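Long-range contacts in endo-pectate lyase (Erwinia chrysanthemi, PDB 3B4N), which cleaves the alpha-1,4-galacturonan backbone of pectate by beta-elimination with calcium as cofactor, and probably also acts endo-wise on highly methylated pectins: residues A[123-128]-A[152-157]; A[179-184]-A[201-206]. One frame throughout, in Å; residues are numbered along the deposited sequence. Where two conformers were deposited one is given.

Interaction 1: A[123-128]-A[152-157]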
loop_
_atom_site.group_PDB
_atom_site.type_symbol
_atom_site.label_atom_id
_atom_site.label_comp_id
_atom_site.label_asym_id
_atom_site.label_seq_id
_atom_site.Cartn_x
_atom_site.Cartn_y
_atom_site.Cartn_z
ATOM N N PRO A 123 -12.601 3.929 14.260
ATOM C CA PRO A 123 -12.789 2.494 14.038
ATOM C C PRO A 123 -14.260 2.110 13.894
ATOM O O PRO A 123 -15.107 2.528 14.697
ATOM C CB PRO A 123 -12.143 1.876 15.272
ATOM C CG PRO A 123 -10.995 2.799 15.519
ATOM C CD PRO A 123 -11.631 4.167 15.344
ATOM N N GLY A 124 -14.556 1.327 12.859
ATOM C CA GLY A 124 -15.912 0.875 12.615
ATOM C C GLY A 124 -16.726 1.748 11.679
ATOM O O GLY A 124 -17.844 1.392 11.306
ATOM N N ALA A 125 -16.169 2.888 11.291
ATOM C CA ALA A 125 -16.878 3.794 10.402
ATOM C C ALA A 125 -17.035 3.233 8.996
ATOM O O ALA A 125 -16.149 2.543 8.494
ATOM C CB ALA A 125 -16.154 5.127 10.348
ATOM N N THR A 126 -18.176 3.523 8.378
ATOM C CA THR A 126 -18.459 3.113 7.012
ATOM C C THR A 126 -18.673 4.371 6.179
ATOM O O THR A 126 -19.452 5.258 6.557
ATOM C CB THR A 126 -19.732 2.256 6.901
ATOM O OG1 THR A 126 -19.528 1.002 7.566
ATOM C CG2 THR A 126 -20.068 1.997 5.447
ATOM N N PHE A 127 -17.962 4.459 5.061
ATOM C CA PHE A 127 -18.092 5.591 4.155
ATOM C C PHE A 127 -18.702 5.056 2.868
ATOM O O PHE A 127 -18.223 4.055 2.319
ATOM C CB PHE A 127 -16.722 6.196 3.854
ATOM C CG PHE A 127 -15.993 6.697 5.069
ATOM C CD1 PHE A 127 -14.603 6.614 5.140
ATOM C CD2 PHE A 127 -16.683 7.269 6.136
ATOM C CE1 PHE A 127 -13.915 7.087 6.246
ATOM C CE2 PHE A 127 -15.997 7.748 7.254
ATOM C CZ PHE A 127 -14.614 7.656 7.308
ATOM N N GLU A 128 -19.743 5.721 2.373
ATOM C CA GLU A 128 -20.418 5.277 1.163
ATOM C C GLU A 128 -20.591 6.375 0.113
ATOM O O GLU A 128 -21.039 7.475 0.420
ATOM C CB GLU A 128 -21.787 4.703 1.547
ATOM C CG GLU A 128 -22.598 4.105 0.410
ATOM C CD GLU A 128 -23.912 3.521 0.911
ATOM O OE1 GLU A 128 -23.867 2.530 1.671
ATOM O OE2 GLU A 128 -24.986 4.061 0.559
ATOM N N PRO A 152 -12.850 -4.946 10.532
ATOM C CA PRO A 152 -12.212 -3.904 9.730
ATOM C C PRO A 152 -12.287 -2.597 10.513
ATOM O O PRO A 152 -13.239 -2.373 11.271
ATOM C CB PRO A 152 -13.071 -3.864 8.471
ATOM C CG PRO A 152 -14.440 -4.238 8.991
ATOM C CD PRO A 152 -14.112 -5.393 9.915
ATOM N N LEU A 153 -11.278 -1.752 10.353
ATOM C CA LEU A 153 -11.249 -0.456 11.021
ATOM C C LEU A 153 -12.091 0.548 10.242
ATOM O O LEU A 153 -12.725 1.430 10.822
ATOM C CB LEU A 153 -9.820 0.062 11.112
ATOM C CG LEU A 153 -8.854 -0.717 12.007
ATOM C CD1 LEU A 153 -7.453 -0.163 11.847
ATOM C CD2 LEU A 153 -9.319 -0.618 13.458
ATOM N N ILE A 154 -12.070 0.418 8.920
ATOM C CA ILE A 154 -12.817 1.295 8.031
ATOM C C ILE A 154 -13.432 0.442 6.939
ATOM O O ILE A 154 -12.776 -0.465 6.414
ATOM C CB ILE A 154 -11.889 2.340 7.348
ATOM C CG1 ILE A 154 -11.252 3.252 8.398
ATOM C CG2 ILE A 154 -12.672 3.147 6.301
ATOM C CD1 ILE A 154 -12.236 4.169 9.105
ATOM N N ILE A 155 -14.686 0.725 6.605
ATOM C CA ILE A 155 -15.392 0.015 5.551
ATOM C C ILE A 155 -15.763 1.031 4.481
ATOM O O ILE A 155 -16.369 2.072 4.772
ATOM C CB ILE A 155 -16.682 -0.651 6.068
ATOM C CG1 ILE A 155 -16.335 -1.719 7.104
ATOM C CG2 ILE A 155 -17.447 -1.276 4.905
ATOM C CD1 ILE A 155 -17.540 -2.352 7.739
ATOM N N LEU A 156 -15.395 0.727 3.246
ATOM C CA LEU A 156 -15.677 1.607 2.129
ATOM C C LEU A 156 -16.683 0.939 1.196
ATOM O O LEU A 156 -16.566 -0.244 0.879
ATOM C CB LEU A 156 -14.380 1.903 1.361
ATOM C CG LEU A 156 -13.212 2.492 2.154
ATOM C CD1 LEU A 156 -11.983 2.573 1.251
ATOM C CD2 LEU A 156 -13.584 3.877 2.684
ATOM N N LYS A 157 -17.690 1.697 0.774
ATOM C CA LYS A 157 -18.682 1.194 -0.168
ATOM C C LYS A 157 -18.693 2.236 -1.280
ATOM O O LYS A 157 -19.314 3.291 -1.144
ATOM C CB LYS A 157 -20.055 1.080 0.502
ATOM C CG LYS A 157 -20.127 -0.066 1.516
ATOM C CD LYS A 157 -21.511 -0.188 2.151
ATOM C CE LYS A 157 -22.576 -0.506 1.112
ATOM N NZ LYS A 157 -22.254 -1.746 0.347
#

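Interaction 2: A[179-184]-A[201-206]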
loop_
_atom_site.group_PDB
_atom_site.type_symbol
_atom_site.label_atom_id
_atom_site.label_comp_id
_atom_site.label_asym_id
_atom_site.label_seq_id
_atom_site.Cartn_x
_atom_site.Cartn_y
_atom_site.Cartn_z
ATOM N N SER A 179 -17.936 -2.894 -1.589
ATOM C CA SER A 179 -18.818 -2.755 -2.737
ATOM C C SER A 179 -18.300 -1.648 -3.632
ATOM O O SER A 179 -17.634 -0.723 -3.169
ATOM C CB SER A 179 -20.260 -2.446 -2.308
ATOM O OG SER A 179 -20.404 -1.105 -1.891
ATOM N N GLY A 180 -18.589 -1.770 -4.920
ATOM C CA GLY A 180 -18.174 -0.770 -5.879
ATOM C C GLY A 180 -16.699 -0.475 -5.999
ATOM O O GLY A 180 -15.852 -1.350 -5.837
ATOM N N ASN A 181 -16.400 0.784 -6.288
ATOM C CA ASN A 181 -15.030 1.222 -6.492
ATOM C C ASN A 181 -14.510 2.037 -5.342
ATOM O O ASN A 181 -15.021 3.122 -5.046
ATOM C CB ASN A 181 -14.959 2.019 -7.777
ATOM C CG ASN A 181 -15.581 1.272 -8.919
ATOM O OD1 ASN A 181 -15.255 0.104 -9.159
ATOM N ND2 ASN A 181 -16.494 1.924 -9.626
ATOM N N CYS A 182 -13.477 1.512 -4.700
ATOM C CA CYS A 182 -12.893 2.172 -3.559
ATOM C C CYS A 182 -11.448 2.550 -3.803
ATOM O O CYS A 182 -10.714 1.852 -4.505
ATOM C CB CYS A 182 -12.921 1.258 -2.346
ATOM S SG CYS A 182 -14.439 0.298 -2.036
ATOM N N THR A 183 -11.052 3.663 -3.215
ATOM C CA THR A 183 -9.681 4.120 -3.317
ATOM C C THR A 183 -9.145 4.350 -1.910
ATOM O O THR A 183 -9.804 4.959 -1.060
ATOM C CB THR A 183 -9.581 5.406 -4.160
ATOM O OG1 THR A 183 -9.921 5.095 -5.517
ATOM C CG2 THR A 183 -8.171 5.961 -4.128
ATOM N N ILE A 184 -7.956 3.810 -1.664
ATOM C CA ILE A 184 -7.274 3.920 -0.380
ATOM C C ILE A 184 -6.025 4.709 -0.753
ATOM O O ILE A 184 -5.062 4.178 -1.307
ATOM C CB ILE A 184 -6.982 2.509 0.168
ATOM C CG1 ILE A 184 -8.314 1.775 0.392
ATOM C CG2 ILE A 184 -6.166 2.596 1.441
ATOM C CD1 ILE A 184 -8.161 0.307 0.808
ATOM N N GLY A 201 -15.128 -5.804 -3.158
ATOM C CA GLY A 201 -15.914 -4.961 -4.049
ATOM C C GLY A 201 -15.628 -5.150 -5.525
ATOM O O GLY A 201 -15.288 -6.245 -5.950
ATOM N N LYS A 202 -15.766 -4.084 -6.314
ATOM C CA LYS A 202 -15.537 -4.164 -7.754
ATOM C C LYS A 202 -14.102 -3.809 -8.129
ATOM O O LYS A 202 -13.428 -4.594 -8.801
ATOM C CB LYS A 202 -16.522 -3.248 -8.494
ATOM C CG LYS A 202 -16.566 -3.445 -10.001
ATOM C CD LYS A 202 -17.090 -4.820 -10.390
ATOM C CE LYS A 202 -17.261 -4.926 -11.896
ATOM N NZ LYS A 202 -17.456 -6.338 -12.352
ATOM N N THR A 203 -13.652 -2.621 -7.737
ATOM C CA THR A 203 -12.272 -2.208 -7.989
ATOM C C THR A 203 -11.749 -1.514 -6.745
ATOM O O THR A 203 -12.344 -0.546 -6.275
ATOM C CB THR A 203 -12.126 -1.214 -9.166
ATOM O OG1 THR A 203 -12.659 -1.790 -10.360
ATOM C CG2 THR A 203 -10.649 -0.924 -9.417
ATOM N N MET A 204 -10.648 -2.025 -6.201
ATOM C CA MET A 204 -10.018 -1.427 -5.026
ATOM C C MET A 204 -8.655 -0.897 -5.482
ATOM O O MET A 204 -7.800 -1.658 -5.934
ATOM C CB MET A 204 -9.867 -2.465 -3.906
ATOM C CG MET A 204 -9.106 -1.927 -2.691
ATOM S SD MET A 204 -9.031 -3.099 -1.321
ATOM C CE MET A 204 -7.628 -4.078 -1.840
ATOM N N THR A 205 -8.467 0.413 -5.374
ATOM C CA THR A 205 -7.232 1.050 -5.814
ATOM C C THR A 205 -6.422 1.601 -4.654
ATOM O O THR A 205 -6.951 2.353 -3.833
ATOM C CB THR A 205 -7.549 2.213 -6.780
ATOM O OG1 THR A 205 -8.304 1.714 -7.887
ATOM C CG2 THR A 205 -6.268 2.864 -7.296
ATOM N N ILE A 206 -5.149 1.208 -4.580
ATOM C CA ILE A 206 -4.229 1.690 -3.551
ATOM C C ILE A 206 -3.381 2.742 -4.267
ATOM O O ILE A 206 -2.708 2.427 -5.254
ATOM C CB ILE A 206 -3.292 0.569 -3.046
ATOM C CG1 ILE A 206 -4.091 -0.672 -2.614
ATOM C CG2 ILE A 206 -2.436 1.100 -1.904
ATOM C CD1 ILE A 206 -5.158 -0.424 -1.551
HETATM O O HOH W 1 -14.734 -0.617 -11.445
HETATM O O HOH W 2 -11.040 1.872 -7.488
#

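Interaction 1: A[123-128]-A[152-157]
F127 turns CG anti to its carbonyl carbon (chi1 -60°), and L156 does the same with its CG (chi1 -56°); with L156 CD1 anti to CA (chi2 174°), the other methyl, CD2, meets the ring edge near its plane, 3.8 Å from F127 CD1. I154 CG2 reaches the same side of the ring obliquely, 4.1 Å from F127 CE1. These three side chains lie on the apolar inner face. On the outer face T126 sets OG1 3.6 Å from I155 CB, while E128 and K157 lie side by side and point the same way. Here E128 OE1 rests 3.3 Å from K157 CE; the charged ends stay farther apart, and NZ turns to S179 OG. Between the two faces runs a parallel ladder, well formed from T126 with I155 onward, including F127 N to I155 O (2.9 Å) and K157 N to F127 O (2.9 Å). Before it, G124 N approaches L153 O at 2.7 Å from above the carbonyl plane. Such strand stacking builds the right-handed parallel beta-helix. Strand 125-128 is outermost in its sheet; strand 154-157 pairs on its other edge with strand 175-179, where P152 touches the zinc ligand H176 and I155 touches D178.

Interaction 2: A[179-184]-A[201-206]
I184 and I206 lie side by side, pointing the same way into the interior, with I206 CD1 3.9 Å from I184 CB. The sulfur of M204 meets the same isoleucine obliquely: with CG anti to the backbone N (chi1 175°) and SD anti to CA (chi2 176°), the chain carries SD out from the strand to 4.1 Å from I184 CD1. C182, on this buried face too, is tied through SG to C177 in a disulfide. This is the close-packed half of the contact, an apolar layer in which side chains from successive strands stack in register.

The other face, carrying N181, T183, T203 and T205, is more open, and two waters bridge the strands along it. N181 and T203 cross obliquely, N181 OD1 lying 3.4 Å from T203 CB, and one water bridges that oxygen and T203 OG1. A second water donates to C182 O, 3.0 Å away, and is also bonded to T205 OG1. T183 and T205 lie side by side, T183 OG1 3.9 Å from T205 CB and T183 CG2 near T205 O.

The backbone joins the two halves as a parallel ladder, with nearly straight bonds such as I184 N to T205 O (2.8 Å, 171° at the hydrogen). At its start G180 O takes two donors from the same face of its carbonyl plane: K202 N at 2.8 Å and T203 N at 3.2 Å. K202 then leads its amine away to N232 O.

Two strands of the right-handed parallel beta-helix meet here. Strand 181-189 pairs on its other edge with 160-162, and strand 203-207 with 233-238, whose V236 touches both T203 and T205; across the interior, L156 of strand 154-157 touches C182 and I184, and A197 of strand 197-199 touches I184 and M204.

Overall arrangement
Both interactions are strand pairings in one right-handed parallel beta-helix, and they come in series: 123-128 with 152-157 closes before 179-184 with 201-206 opens. Their centres are about 12 Å apart. They belong to different runs of stacked strands, yet meet directly. L156 CD1 packs 3.9 Å from I184 CG1 in the interior, and K157 NZ lies 3.0 Å from S179 OG, a weak bond at the turn between strands 175-179 and 181-189. Strand 175-179, which follows 154-157 in its sheet and leads into 179-184, carries zinc ligands H176 and D178. The example illustrates how a solenoid couples its faces through a shared core.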